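Local coordinates for predicted protease of the collagenase family (Methanopyrus kandleri, PDB 5D88), which probably acts as a peptidase of the U32 family and binds a zinc ion in a TIM-barrel domain, at residues V53-P58 against Q81-F86; G117-D122 against V138-A143; T147-W152 against R179-V184; V164-N169 against V190-F195; R196-F201 against P227-V232. One frame throughout, in Å; residues are numbered along the deposited sequence. Where two conformers were deposited one is given.

Overall arrangement
The five contacts are spread over an eight-stranded parallel barrel, its outer helices and the loops that follow its strands. They come in chain order, save that the segments of contacts 3 and 4 alternate. Contacts 1 and 2 use strands 79-83 and 117-120, neighbours in the barrel; their centres are about 9 Å apart and a hydrogen bond between Asp85 and Ser140 joins them. Contact 4 touches contacts 1, 2 and 5, and an acetate bonded by Leu56, His141 and Ile193 sits where contacts 1, 2 and 4 meet. Contact 5, at helix 200-213, reaches the second subunit. Contact 3 pairs two outer helices, about 23 Å from contact 1 between centres.

Contact 1. Residues V53-P58 against Q81-F86. With ACT (acetate ion), chain C.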
# COMPACT_ATOMS: atom_id res chain seq x y z
N VAL A 53 -12.07 5.10 4.35
CA VAL A 53 -11.18 5.30 5.49
C VAL A 53 -10.25 4.09 5.59
O VAL A 53 -10.72 2.95 5.60
CB VAL A 53 -11.98 5.48 6.80
CG1 VAL A 53 -11.02 5.67 7.98
CG2 VAL A 53 -12.93 6.68 6.68
N ALA A 54 -8.94 4.35 5.63
CA ALA A 54 -7.93 3.30 5.81
C ALA A 54 -7.54 3.09 7.26
O ALA A 54 -7.09 2.00 7.64
CB ALA A 54 -6.68 3.64 5.01
N THR A 55 -7.64 4.13 8.09
CA THR A 55 -7.32 3.98 9.50
C THR A 55 -8.21 2.90 10.10
O THR A 55 -9.41 2.85 9.81
CB THR A 55 -7.51 5.32 10.21
OG1 THR A 55 -6.47 6.24 9.81
CG2 THR A 55 -7.40 5.19 11.71
N LEU A 56 -7.61 2.03 10.90
CA LEU A 56 -8.27 0.84 11.45
C LEU A 56 -8.89 1.18 12.80
O LEU A 56 -8.18 1.38 13.80
CB LEU A 56 -7.27 -0.31 11.58
CG LEU A 56 -6.53 -0.74 10.31
CD1 LEU A 56 -5.55 -1.86 10.57
CD2 LEU A 56 -7.51 -1.14 9.21
N LEU A 57 -10.21 1.18 12.85
CA LEU A 57 -10.96 1.65 14.00
C LEU A 57 -11.90 0.59 14.55
O LEU A 57 -12.27 -0.35 13.84
CB LEU A 57 -11.79 2.88 13.64
CG LEU A 57 -10.95 4.04 13.13
CD1 LEU A 57 -11.86 5.18 12.72
CD2 LEU A 57 -9.93 4.48 14.19
N PRO A 58 -12.32 0.74 15.81
CA PRO A 58 -13.33 -0.17 16.40
C PRO A 58 -14.72 0.00 15.83
O PRO A 58 -15.54 -0.92 15.90
CB PRO A 58 -13.34 0.21 17.88
CG PRO A 58 -12.28 1.17 18.10
CD PRO A 58 -11.81 1.71 16.78
N GLN A 81 -11.93 18.19 11.26
CA GLN A 81 -11.37 17.63 10.05
C GLN A 81 -12.03 16.29 9.74
O GLN A 81 -12.31 15.49 10.63
CB GLN A 81 -9.86 17.46 10.16
CG GLN A 81 -9.14 18.79 10.26
CD GLN A 81 -7.64 18.68 10.49
OE1 GLN A 81 -7.12 17.63 10.86
NE2 GLN A 81 -6.94 19.79 10.29
N ALA A 82 -12.33 16.10 8.46
CA ALA A 82 -12.84 14.84 7.95
C ALA A 82 -11.67 13.90 7.71
O ALA A 82 -10.69 14.28 7.06
CB ALA A 82 -13.60 15.07 6.64
N LEU A 83 -11.79 12.67 8.19
CA LEU A 83 -10.83 11.61 7.91
C LEU A 83 -11.35 10.80 6.72
O LEU A 83 -12.37 10.10 6.83
CB LEU A 83 -10.62 10.73 9.14
CG LEU A 83 -9.63 9.57 9.02
CD1 LEU A 83 -8.20 10.09 8.80
CD2 LEU A 83 -9.68 8.73 10.27
N MET A 84 -10.65 10.91 5.60
CA MET A 84 -11.00 10.27 4.34
C MET A 84 -9.69 9.73 3.75
O MET A 84 -9.27 10.10 2.66
CB MET A 84 -11.69 11.24 3.38
CG MET A 84 -12.33 10.54 2.20
SD MET A 84 -13.24 11.68 1.16
CE MET A 84 -11.88 12.65 0.60
N ASP A 85 -9.02 8.86 4.50
CA ASP A 85 -7.63 8.52 4.21
C ASP A 85 -7.48 7.15 3.58
O ASP A 85 -6.45 6.50 3.76
CB ASP A 85 -6.76 8.64 5.45
CG ASP A 85 -7.09 7.63 6.54
OD1 ASP A 85 -8.13 6.98 6.50
OD2 ASP A 85 -6.26 7.51 7.45
N PHE A 86 -8.45 6.74 2.77
CA PHE A 86 -8.30 5.52 1.98
C PHE A 86 -6.97 5.49 1.25
O PHE A 86 -6.49 6.51 0.74
CB PHE A 86 -9.46 5.37 0.98
CG PHE A 86 -9.57 6.47 -0.02
CD1 PHE A 86 -8.81 6.45 -1.18
CD2 PHE A 86 -10.48 7.51 0.17
CE1 PHE A 86 -8.94 7.43 -2.12
CE2 PHE A 86 -10.63 8.50 -0.77
CZ PHE A 86 -9.86 8.47 -1.92
C ACT C . -4.24 2.69 12.28
O ACT C . -3.09 3.17 12.29
OXT ACT C . -4.70 2.36 11.17
CH3 ACT C . -5.02 2.48 13.56
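The carboxylate of Asp85 crosses the Thr55 side chain at about a right angle and grips the loop 53-58 through both oxygens. Its CG takes the crowded position between backbone N and carbonyl carbon (chi1 66°), which brings the end of the side chain to the loop. Thr55 OG1 gives its proton to Asp85 OD2 at 2.7 Å, on the syn lone pair. The other oxygen, Asp85 OD1, takes two amides from above the carboxylate plane: Ala54 N at 2.9 Å, on a bent bond, and Thr55 N at 3.3 Å, longer but straighter at 164°. Three bonds thus fix the buried acid, and Ser140 OG is a further partner of OD2. Beside this polar grip, Leu83 crosses Val53 at about a right angle, Leu83 CD2 lying 4.1 Å from Val53 CG1 and 4.0 Å from Thr55 CB. An alanine at Asp85 would remove the acceptors of two loop amides and the threonine hydroxyl, and would probably leave the loop at Ala54 and Thr55 less firmly held. Just beyond it, Leu56 N binds an acetate oxygen, OXT, at 2.9 Å; the ion probably comes from the crystallisation liquor. Strand 79-83 runs in the barrel between strands 43-47 and 117-120, while helix 98-113 packs on Ala82 and Met84, and helix 200-213, which carries the zinc ligand His209, meets Ala54, Leu56 and Phe86.

Contact 2. Residues G117-D122 against V138-A143. With ACT (acetate ion), chain C.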
# COMPACT_ATOMS: atom_id res chain seq x y z
N GLY A 117 -10.79 21.02 7.44
CA GLY A 117 -9.71 20.34 6.76
C GLY A 117 -10.08 18.90 6.50
O GLY A 117 -11.12 18.40 6.95
N VAL A 118 -9.20 18.23 5.76
CA VAL A 118 -9.41 16.85 5.34
C VAL A 118 -8.09 16.10 5.49
O VAL A 118 -7.04 16.60 5.08
CB VAL A 118 -9.92 16.72 3.89
CG1 VAL A 118 -10.43 15.31 3.66
CG2 VAL A 118 -11.02 17.72 3.59
N VAL A 119 -8.17 14.92 6.10
CA VAL A 119 -7.03 14.05 6.32
C VAL A 119 -7.11 12.94 5.29
O VAL A 119 -8.03 12.12 5.32
CB VAL A 119 -7.01 13.48 7.75
CG1 VAL A 119 -5.77 12.63 7.97
CG2 VAL A 119 -7.12 14.60 8.81
N VAL A 120 -6.15 12.91 4.36
CA VAL A 120 -6.18 12.01 3.22
C VAL A 120 -4.82 11.34 3.08
O VAL A 120 -3.81 11.82 3.58
CB VAL A 120 -6.53 12.76 1.92
CG1 VAL A 120 -7.88 13.43 2.05
CG2 VAL A 120 -5.46 13.79 1.55
N ALA A 121 -4.80 10.24 2.34
CA ALA A 121 -3.57 9.57 1.96
C ALA A 121 -3.26 9.65 0.47
O ALA A 121 -2.09 9.73 0.10
CB ALA A 121 -3.63 8.11 2.36
N ASP A 122 -4.27 9.59 -0.38
CA ASP A 122 -4.05 9.44 -1.80
C ASP A 122 -3.43 10.71 -2.36
O ASP A 122 -4.01 11.79 -2.22
CB ASP A 122 -5.40 9.13 -2.44
CG ASP A 122 -5.33 8.78 -3.93
OD1 ASP A 122 -4.34 9.06 -4.61
OD2 ASP A 122 -6.32 8.20 -4.44
N VAL A 138 -4.30 17.67 5.09
CA VAL A 138 -3.49 16.90 6.04
C VAL A 138 -3.21 15.54 5.42
O VAL A 138 -4.14 14.81 5.05
CB VAL A 138 -4.22 16.72 7.38
CG1 VAL A 138 -3.34 15.96 8.38
CG2 VAL A 138 -4.65 18.04 7.95
N VAL A 139 -1.93 15.18 5.32
CA VAL A 139 -1.56 13.84 4.88
C VAL A 139 -1.63 12.90 6.08
O VAL A 139 -0.94 13.09 7.09
CB VAL A 139 -0.17 13.82 4.25
CG1 VAL A 139 0.19 12.39 3.85
CG2 VAL A 139 -0.13 14.75 3.03
N SER A 140 -2.45 11.87 5.95
CA SER A 140 -2.64 10.88 7.00
C SER A 140 -1.38 10.06 7.23
O SER A 140 -0.58 9.83 6.32
CB SER A 140 -3.77 9.92 6.61
OG SER A 140 -4.08 9.04 7.69
N HIS A 141 -1.24 9.56 8.46
CA HIS A 141 -0.21 8.57 8.74
C HIS A 141 -0.37 7.32 7.89
O HIS A 141 0.60 6.58 7.72
CB HIS A 141 -0.23 8.22 10.23
CG HIS A 141 -1.35 7.32 10.62
ND1 HIS A 141 -2.63 7.78 10.81
CD2 HIS A 141 -1.38 5.99 10.84
CE1 HIS A 141 -3.42 6.76 11.09
NE2 HIS A 141 -2.68 5.66 11.13
N THR A 142 -1.56 7.06 7.32
CA THR A 142 -1.69 5.86 6.49
C THR A 142 -0.97 5.98 5.15
O THR A 142 -0.83 4.98 4.44
CB THR A 142 -3.15 5.54 6.22
OG1 THR A 142 -3.74 6.64 5.53
CG2 THR A 142 -3.89 5.25 7.55
N ALA A 143 -0.50 7.18 4.79
CA ALA A 143 0.35 7.33 3.62
C ALA A 143 1.80 6.91 3.88
O ALA A 143 2.60 6.87 2.94
CB ALA A 143 0.31 8.77 3.13
C ACT C . -4.24 2.69 12.28
O ACT C . -3.09 3.17 12.29
OXT ACT C . -4.70 2.36 11.17
CH3 ACT C . -5.02 2.48 13.56
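Strands 117-120 and 136-139 run parallel, Val119 beside Val138 and Val120 beside Val139, joined by Val138 N to Val118 O and Val120 N to Val138 O, both 2.9 Å. With helix 123-132 between them they form a beta-alpha-beta unit of the TIM barrel. The second of these bonds lies nearly along the C=O axis, whereas the first comes in the carbonyl plane. A third, Ser140 N to Val120 O, is short at 2.7 Å and nearly straight, though its donor stands above the carbonyl plane; it carries the pairing past the end of the second strand. Val119 and Val138 lie side by side and point the same way, with Val119 CG2 3.9 Å from Val138 CB. The other branch, Val119 CG1, anti to its backbone N, reaches Ser140 CB at 3.6 Å. On the opposite face, Val120 turns to helix 123-132. Beyond the strands Ala121 CB rests against Ala143 CB, and Phe202 of the second subunit packs on both. Ser140 OG, also anti to its N, accepts from Thr142 N in an ST turn and is bonded to Asp85 OD2, so the serine ties the turn to the loop after strand 79-83. His141 then presents its ring edge to a bound acetate, His141 NE2 donating to the acetate oxygen O at 2.8 Å.

Contact 3. Residues T147-W152 against R179-V184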
# COMPACT_ATOMS: atom_id res chain seq x y z
N THR A 147 10.25 9.61 5.27
CA THR A 147 11.52 10.09 4.76
C THR A 147 11.36 11.54 4.33
O THR A 147 10.26 11.98 3.99
CB THR A 147 12.02 9.29 3.55
OG1 THR A 147 11.10 9.45 2.48
CG2 THR A 147 12.17 7.83 3.85
N PRO A 148 12.46 12.30 4.31
CA PRO A 148 12.39 13.65 3.74
C PRO A 148 11.90 13.67 2.31
O PRO A 148 11.15 14.58 1.93
CB PRO A 148 13.84 14.13 3.83
CG PRO A 148 14.43 13.33 4.94
CD PRO A 148 13.81 11.98 4.81
N GLU A 149 12.32 12.69 1.50
CA GLU A 149 11.91 12.62 0.10
C GLU A 149 10.40 12.51 -0.03
O GLU A 149 9.78 13.24 -0.81
CB GLU A 149 12.59 11.42 -0.58
CG GLU A 149 14.10 11.55 -0.78
CD GLU A 149 14.94 11.45 0.50
OE1 GLU A 149 14.57 10.72 1.45
OE2 GLU A 149 16.00 12.10 0.53
N LYS A 150 9.80 11.58 0.71
CA LYS A 150 8.35 11.40 0.65
C LYS A 150 7.63 12.65 1.13
O LYS A 150 6.63 13.06 0.54
CB LYS A 150 7.93 10.19 1.47
CG LYS A 150 8.18 8.89 0.77
CD LYS A 150 7.53 7.70 1.47
CE LYS A 150 7.45 6.50 0.50
NZ LYS A 150 7.13 5.20 1.11
N ALA A 151 8.12 13.25 2.21
CA ALA A 151 7.50 14.47 2.71
C ALA A 151 7.56 15.57 1.66
O ALA A 151 6.58 16.29 1.44
CB ALA A 151 8.20 14.93 3.98
N TRP A 152 8.70 15.70 0.99
CA TRP A 152 8.86 16.78 0.02
C TRP A 152 7.89 16.64 -1.15
O TRP A 152 7.32 17.62 -1.62
CB TRP A 152 10.32 16.82 -0.47
CG TRP A 152 10.60 17.97 -1.38
CD1 TRP A 152 10.96 19.24 -1.02
CD2 TRP A 152 10.52 17.97 -2.81
NE1 TRP A 152 11.12 20.02 -2.14
CE2 TRP A 152 10.85 19.26 -3.24
CE3 TRP A 152 10.21 17.00 -3.76
CZ2 TRP A 152 10.88 19.61 -4.59
CZ3 TRP A 152 10.23 17.36 -5.09
CH2 TRP A 152 10.57 18.64 -5.50
N ARG A 179 12.10 18.02 8.73
CA ARG A 179 11.97 19.46 8.92
C ARG A 179 12.96 20.25 8.08
O ARG A 179 12.65 21.36 7.62
CB ARG A 179 12.18 19.83 10.38
CG ARG A 179 11.05 19.49 11.25
CD ARG A 179 10.57 20.72 11.97
NE ARG A 179 9.62 20.32 12.99
CZ ARG A 179 8.32 20.59 12.96
NH1 ARG A 179 7.78 21.29 11.96
NH2 ARG A 179 7.56 20.15 13.95
N GLU A 180 14.18 19.73 7.92
CA GLU A 180 15.17 20.43 7.11
C GLU A 180 14.70 20.56 5.67
O GLU A 180 15.08 21.49 4.96
CB GLU A 180 16.51 19.71 7.17
CG GLU A 180 17.25 19.81 8.50
CD GLU A 180 18.39 18.78 8.62
OE1 GLU A 180 18.77 18.20 7.58
OE2 GLU A 180 18.91 18.54 9.75
N ARG A 181 13.84 19.64 5.22
CA ARG A 181 13.48 19.52 3.82
C ARG A 181 12.19 20.24 3.47
O ARG A 181 12.06 20.74 2.35
CB ARG A 181 13.33 18.04 3.47
CG ARG A 181 13.20 17.76 2.00
CD ARG A 181 14.53 17.93 1.28
NE ARG A 181 14.32 18.02 -0.16
CZ ARG A 181 14.22 16.98 -0.99
NH1 ARG A 181 14.33 15.73 -0.54
NH2 ARG A 181 14.02 17.19 -2.28
N VAL A 182 11.23 20.29 4.39
CA VAL A 182 9.90 20.81 4.09
C VAL A 182 9.54 21.91 5.07
O VAL A 182 10.13 22.05 6.14
CB VAL A 182 8.82 19.71 4.11
CG1 VAL A 182 9.11 18.67 3.05
CG2 VAL A 182 8.74 19.07 5.47
N SER A 183 8.54 22.69 4.67
CA SER A 183 8.07 23.81 5.47
C SER A 183 6.68 23.58 6.05
O SER A 183 6.17 24.45 6.76
CB SER A 183 8.08 25.08 4.61
OG SER A 183 9.41 25.46 4.35
N VAL A 184 6.06 22.43 5.78
CA VAL A 184 4.73 22.12 6.28
C VAL A 184 4.75 21.92 7.79
O VAL A 184 5.81 21.74 8.40
CB VAL A 184 4.15 20.86 5.62
CG1 VAL A 184 3.94 21.06 4.15
CG2 VAL A 184 5.07 19.64 5.90
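This is a partly buried packing of two outer helices of the barrel, the start of helix 148-157 against the end of helix 172-181, away from the zinc site. Its main element is a cation-pi stack: the guanidinium of Arg181 lies nearly flat on Trp152, planes 18° apart, with Arg181 CZ 4.1 Å from the centroid of the five-membered ring. Arg181 NH2 stands over the indole face, 3.6 Å from Trp152 CG. Trp152 CG is anti to its backbone N (chi1 -175°), as is Arg181 CG, and a bend at chi2 of the arginine (74°) folds the group onto the indole. Arg181 CB meanwhile meets Pro148 CB at 4.0 Å. Deeper in, Val182 CG1 packs against Trp152 CA at 3.6 Å and against Ala151 CB at 4.0 Å, and Ile178 and Ile162 also touch Ala151. An alanine at Trp152 would take away the aromatic face under the guanidinium and would probably leave the Arg181 side chain less ordered. Glu149 OE2 stays 4.1 Å from Arg181 NH1, beyond a salt bridge, so the arginine's charge is probably met across this contact mainly by the indole face, with the nearby carboxylate likely to add a weaker attraction.

Contact 4. Residues V164-N169 against V190-F195; sequences VDPALN and VGAITF. With ACT (acetate ion), chain C.
Pro166 sets its CG against Ala192 and Ile193, with Pro166 CG 3.7 Å from Ala192 CB and 3.5 Å from Ile193 O. Beside it, Asp165 does the bonding. Its CG is anti to the backbone N (chi1 -179°), and both carboxylate oxygens reach across. Asp165 OD1 accepts from Phe195 N at 2.8 Å on its syn lone pair, in a nearly straight bond (171°). Asp165 OD2 takes the Thr194 hydroxyl, OG1, at 2.7 Å, likewise on the syn side, and receives Ala167 N at 3.0 Å from above the carboxylate plane. With two donors on OD2 and one on OD1, the buried acid is held against rotation and probably stays ionised. Thr194 OG1, anti to its own N, also contacts Ala167 CB at 3.4 Å and accepts from Arg196 N, so one hydroxyl links both segments to the chain that follows. Across the weakly bonded strand, Ile193 N donates to the acetate oxygen O at 2.8 Å, and Ile193 CD1 lies alongside the ion. The Phe195 ring leads away from Asp165 to meet Phe201 and, across the dimer interface, Phe195 of the second subunit. The bond from Ala167 N to Asp165 makes an Asx turn, here leading into the 3-10 segment 166-168 in the loop that follows barrel strand 161-163.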
# COMPACT_ATOMS: atom_id res chain seq x y z
N VAL A 164 3.58 12.08 10.17
CA VAL A 164 4.65 11.12 9.90
C VAL A 164 4.16 9.71 10.20
O VAL A 164 3.23 9.48 10.98
CB VAL A 164 5.91 11.44 10.71
CG1 VAL A 164 6.44 12.83 10.40
CG2 VAL A 164 5.65 11.25 12.22
N ASP A 165 4.81 8.74 9.57
CA ASP A 165 4.58 7.37 9.98
C ASP A 165 4.89 7.24 11.47
O ASP A 165 5.90 7.78 11.95
CB ASP A 165 5.43 6.38 9.18
CG ASP A 165 5.17 4.95 9.61
OD1 ASP A 165 4.19 4.35 9.11
OD2 ASP A 165 5.90 4.43 10.46
N PRO A 166 4.05 6.53 12.23
CA PRO A 166 4.24 6.48 13.69
C PRO A 166 5.58 5.93 14.14
O PRO A 166 5.99 6.17 15.30
CB PRO A 166 3.08 5.58 14.15
CG PRO A 166 2.06 5.76 13.16
CD PRO A 166 2.75 5.97 11.84
N ALA A 167 6.30 5.20 13.28
CA ALA A 167 7.63 4.74 13.67
C ALA A 167 8.57 5.90 13.97
O ALA A 167 9.56 5.70 14.69
CB ALA A 167 8.23 3.85 12.58
N LEU A 168 8.27 7.10 13.50
CA LEU A 168 9.12 8.27 13.72
C LEU A 168 8.72 9.08 14.95
O LEU A 168 9.34 10.13 15.20
CB LEU A 168 9.08 9.17 12.49
CG LEU A 168 10.01 8.78 11.35
CD1 LEU A 168 9.64 7.43 10.80
CD2 LEU A 168 9.96 9.82 10.25
N ASN A 169 7.74 8.63 15.71
CA ASN A 169 7.13 9.46 16.74
C ASN A 169 8.11 9.85 17.85
O ASN A 169 7.86 10.83 18.54
CB ASN A 169 5.95 8.74 17.37
CG ASN A 169 4.71 8.84 16.54
OD1 ASN A 169 4.72 9.44 15.46
ND2 ASN A 169 3.61 8.27 17.04
N VAL A 190 -0.91 9.29 17.71
CA VAL A 190 -0.67 8.47 18.90
C VAL A 190 -1.73 7.38 18.99
O VAL A 190 -2.93 7.67 19.00
CB VAL A 190 -0.69 9.32 20.17
CG1 VAL A 190 -0.41 8.46 21.41
CG2 VAL A 190 0.30 10.49 20.03
N GLY A 191 -1.28 6.13 19.11
CA GLY A 191 -2.18 5.01 19.08
C GLY A 191 -2.39 4.47 17.70
O GLY A 191 -3.39 3.78 17.45
N ALA A 192 -1.49 4.79 16.78
CA ALA A 192 -1.59 4.43 15.38
C ALA A 192 -0.60 3.32 15.06
O ALA A 192 0.41 3.15 15.73
CB ALA A 192 -1.34 5.64 14.50
N ILE A 193 -0.89 2.61 13.99
CA ILE A 193 -0.06 1.51 13.52
C ILE A 193 0.99 2.04 12.56
O ILE A 193 0.70 2.91 11.74
CB ILE A 193 -0.94 0.43 12.86
CG1 ILE A 193 -1.92 -0.14 13.88
CG2 ILE A 193 -0.10 -0.70 12.28
CD1 ILE A 193 -3.10 -0.71 13.21
N THR A 194 2.22 1.56 12.71
CA THR A 194 3.30 1.91 11.79
C THR A 194 3.28 1.01 10.56
O THR A 194 2.93 -0.17 10.63
CB THR A 194 4.67 1.81 12.46
OG1 THR A 194 5.69 1.94 11.46
CG2 THR A 194 4.87 0.50 13.17
N PHE A 195 3.65 1.60 9.42
CA PHE A 195 3.80 0.83 8.20
C PHE A 195 4.88 -0.23 8.31
O PHE A 195 4.93 -1.13 7.46
CB PHE A 195 4.10 1.80 7.04
CG PHE A 195 3.76 1.27 5.72
CD1 PHE A 195 2.47 1.40 5.23
CD2 PHE A 195 4.72 0.63 4.95
CE1 PHE A 195 2.13 0.93 3.98
CE2 PHE A 195 4.39 0.12 3.70
CZ PHE A 195 3.08 0.27 3.22
C ACT C . -4.24 2.69 12.28
O ACT C . -3.09 3.17 12.29
OXT ACT C . -4.70 2.36 11.17
CH3 ACT C . -5.02 2.48 13.56

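Contact 5. Residues R196-F201 against P227-V232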
# COMPACT_ATOMS: atom_id res chain seq x y z
N ARG A 196 5.73 -0.18 9.36
CA ARG A 196 6.65 -1.27 9.64
C ARG A 196 5.94 -2.55 10.03
O ARG A 196 6.56 -3.62 9.98
CB ARG A 196 7.61 -0.85 10.76
CG ARG A 196 8.60 0.19 10.28
CD ARG A 196 9.60 0.57 11.31
NE ARG A 196 10.43 1.64 10.78
CZ ARG A 196 11.40 2.26 11.45
NH1 ARG A 196 11.68 1.94 12.71
NH2 ARG A 196 12.09 3.23 10.85
N ASP A 197 4.67 -2.46 10.41
CA ASP A 197 3.85 -3.64 10.67
C ASP A 197 3.80 -4.50 9.41
O ASP A 197 3.53 -3.99 8.32
CB ASP A 197 2.44 -3.19 11.10
CG ASP A 197 1.47 -4.33 11.34
OD1 ASP A 197 1.00 -4.95 10.37
OD2 ASP A 197 1.14 -4.58 12.52
N PRO A 198 4.00 -5.80 9.52
CA PRO A 198 4.16 -6.60 8.29
C PRO A 198 2.96 -6.60 7.33
O PRO A 198 3.16 -6.74 6.12
CB PRO A 198 4.42 -8.01 8.84
CG PRO A 198 3.79 -8.00 10.24
CD PRO A 198 4.13 -6.62 10.74
N VAL A 199 1.73 -6.45 7.80
CA VAL A 199 0.57 -6.61 6.92
C VAL A 199 -0.34 -5.38 6.92
O VAL A 199 -1.36 -5.39 6.23
CB VAL A 199 -0.23 -7.89 7.25
CG1 VAL A 199 0.70 -9.09 7.35
CG2 VAL A 199 -0.99 -7.74 8.48
N ALA A 200 0.04 -4.30 7.62
CA ALA A 200 -0.86 -3.15 7.74
C ALA A 200 -1.25 -2.58 6.38
O ALA A 200 -2.40 -2.19 6.18
CB ALA A 200 -0.22 -2.07 8.61
N PHE A 201 -0.28 -2.48 5.46
CA PHE A 201 -0.52 -2.02 4.08
C PHE A 201 -1.75 -2.70 3.47
O PHE A 201 -2.67 -2.04 2.95
CB PHE A 201 0.82 -2.32 3.37
CG PHE A 201 0.86 -2.29 1.89
CD1 PHE A 201 0.04 -1.53 1.11
CD2 PHE A 201 1.93 -2.96 1.28
CE1 PHE A 201 0.22 -1.53 -0.30
CE2 PHE A 201 2.12 -2.97 -0.06
CZ PHE A 201 1.26 -2.24 -0.87
N PRO A 227 -6.11 -12.52 12.29
CA PRO A 227 -5.36 -13.54 13.05
C PRO A 227 -3.87 -13.60 12.77
O PRO A 227 -3.16 -14.40 13.40
CB PRO A 227 -6.02 -14.85 12.61
CG PRO A 227 -6.71 -14.56 11.35
CD PRO A 227 -7.00 -13.11 11.28
N MET A 228 -3.36 -12.78 11.85
CA MET A 228 -1.98 -12.96 11.38
C MET A 228 -0.92 -12.48 12.35
O MET A 228 0.18 -13.05 12.37
CB MET A 228 -1.80 -12.25 10.04
CG MET A 228 -2.42 -12.98 8.89
SD MET A 228 -1.94 -12.18 7.33
CE MET A 228 -2.90 -13.16 6.19
N ARG A 229 -1.16 -11.42 13.12
CA ARG A 229 -0.09 -10.90 13.97
C ARG A 229 -0.65 -9.98 15.04
O ARG A 229 -1.83 -9.63 15.03
CB ARG A 229 0.97 -10.15 13.14
CG ARG A 229 0.65 -8.67 12.84
CD ARG A 229 -0.57 -8.51 12.04
NE ARG A 229 -0.73 -7.13 11.52
CZ ARG A 229 -1.87 -6.62 11.07
NH1 ARG A 229 -3.00 -7.33 11.10
NH2 ARG A 229 -1.90 -5.39 10.60
N GLU A 230 0.24 -9.59 15.95
CA GLU A 230 0.00 -8.51 16.90
C GLU A 230 0.37 -7.21 16.22
O GLU A 230 1.53 -7.00 15.84
CB GLU A 230 0.84 -8.71 18.18
CG GLU A 230 0.60 -7.69 19.29
CD GLU A 230 -0.79 -7.79 19.94
OE1 GLU A 230 -1.45 -8.84 19.81
OE2 GLU A 230 -1.22 -6.81 20.59
N ARG A 231 -0.62 -6.35 16.02
CA ARG A 231 -0.38 -5.12 15.28
C ARG A 231 0.67 -4.25 15.96
O ARG A 231 0.72 -4.14 17.18
CB ARG A 231 -1.70 -4.35 15.11
CG ARG A 231 -2.68 -5.06 14.18
CD ARG A 231 -3.82 -4.16 13.72
NE ARG A 231 -4.81 -4.93 12.97
CZ ARG A 231 -5.70 -5.71 13.56
NH1 ARG A 231 -5.74 -5.77 14.88
NH2 ARG A 231 -6.55 -6.42 12.84
N VAL A 232 1.51 -3.60 15.15
CA VAL A 232 2.60 -2.78 15.69
C VAL A 232 2.04 -1.38 15.90
O VAL A 232 2.16 -0.49 15.04
CB VAL A 232 3.84 -2.79 14.79
CG1 VAL A 232 5.00 -2.05 15.46
CG2 VAL A 232 4.24 -4.26 14.48
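Asp197 forms the tight part of this contact, its carboxylate turned 71° from the guanidinium plane of Arg229 and crossed by that side chain at about a right angle. Arg229 approaches side-on and puts two nitrogens on one atom: Arg229 NE meets Asp197 OD1 at 3.0 Å on the syn lone pair, and NH2 meets it at 2.9 Å from above the carboxylate plane. Both bonds lie close to the guanidinium plane but are bent. Val199 N adds a third donor to Asp197 OD1 at 3.1 Å, while Asp197 OD2 uses its anti lone pair for Val232 N at 2.8 Å. The acid is therefore likely to stay charged, and its CG, anti to the backbone N, is fixed from several sides. Arg229 NH2 has a second partner in Glu203, and Arg231 CG covers one guanidinium face. The apolar margin is looser: Val199 CG1 lies 4.1 Å from Met228 SD, where Pro123 of the second subunit packs on both residues. On the solvent side, Val232 CG2 comes no nearer than 4.4 Å to Pro198 CD, and exposed Glu230 turns away from the opposite segment. The bond from Val199 N to Asp197 OD1 defines an Asx turn just before helix 200-213, whose aspartate is also salt-bridged to Arg229 in the loop leading to strand 233-234.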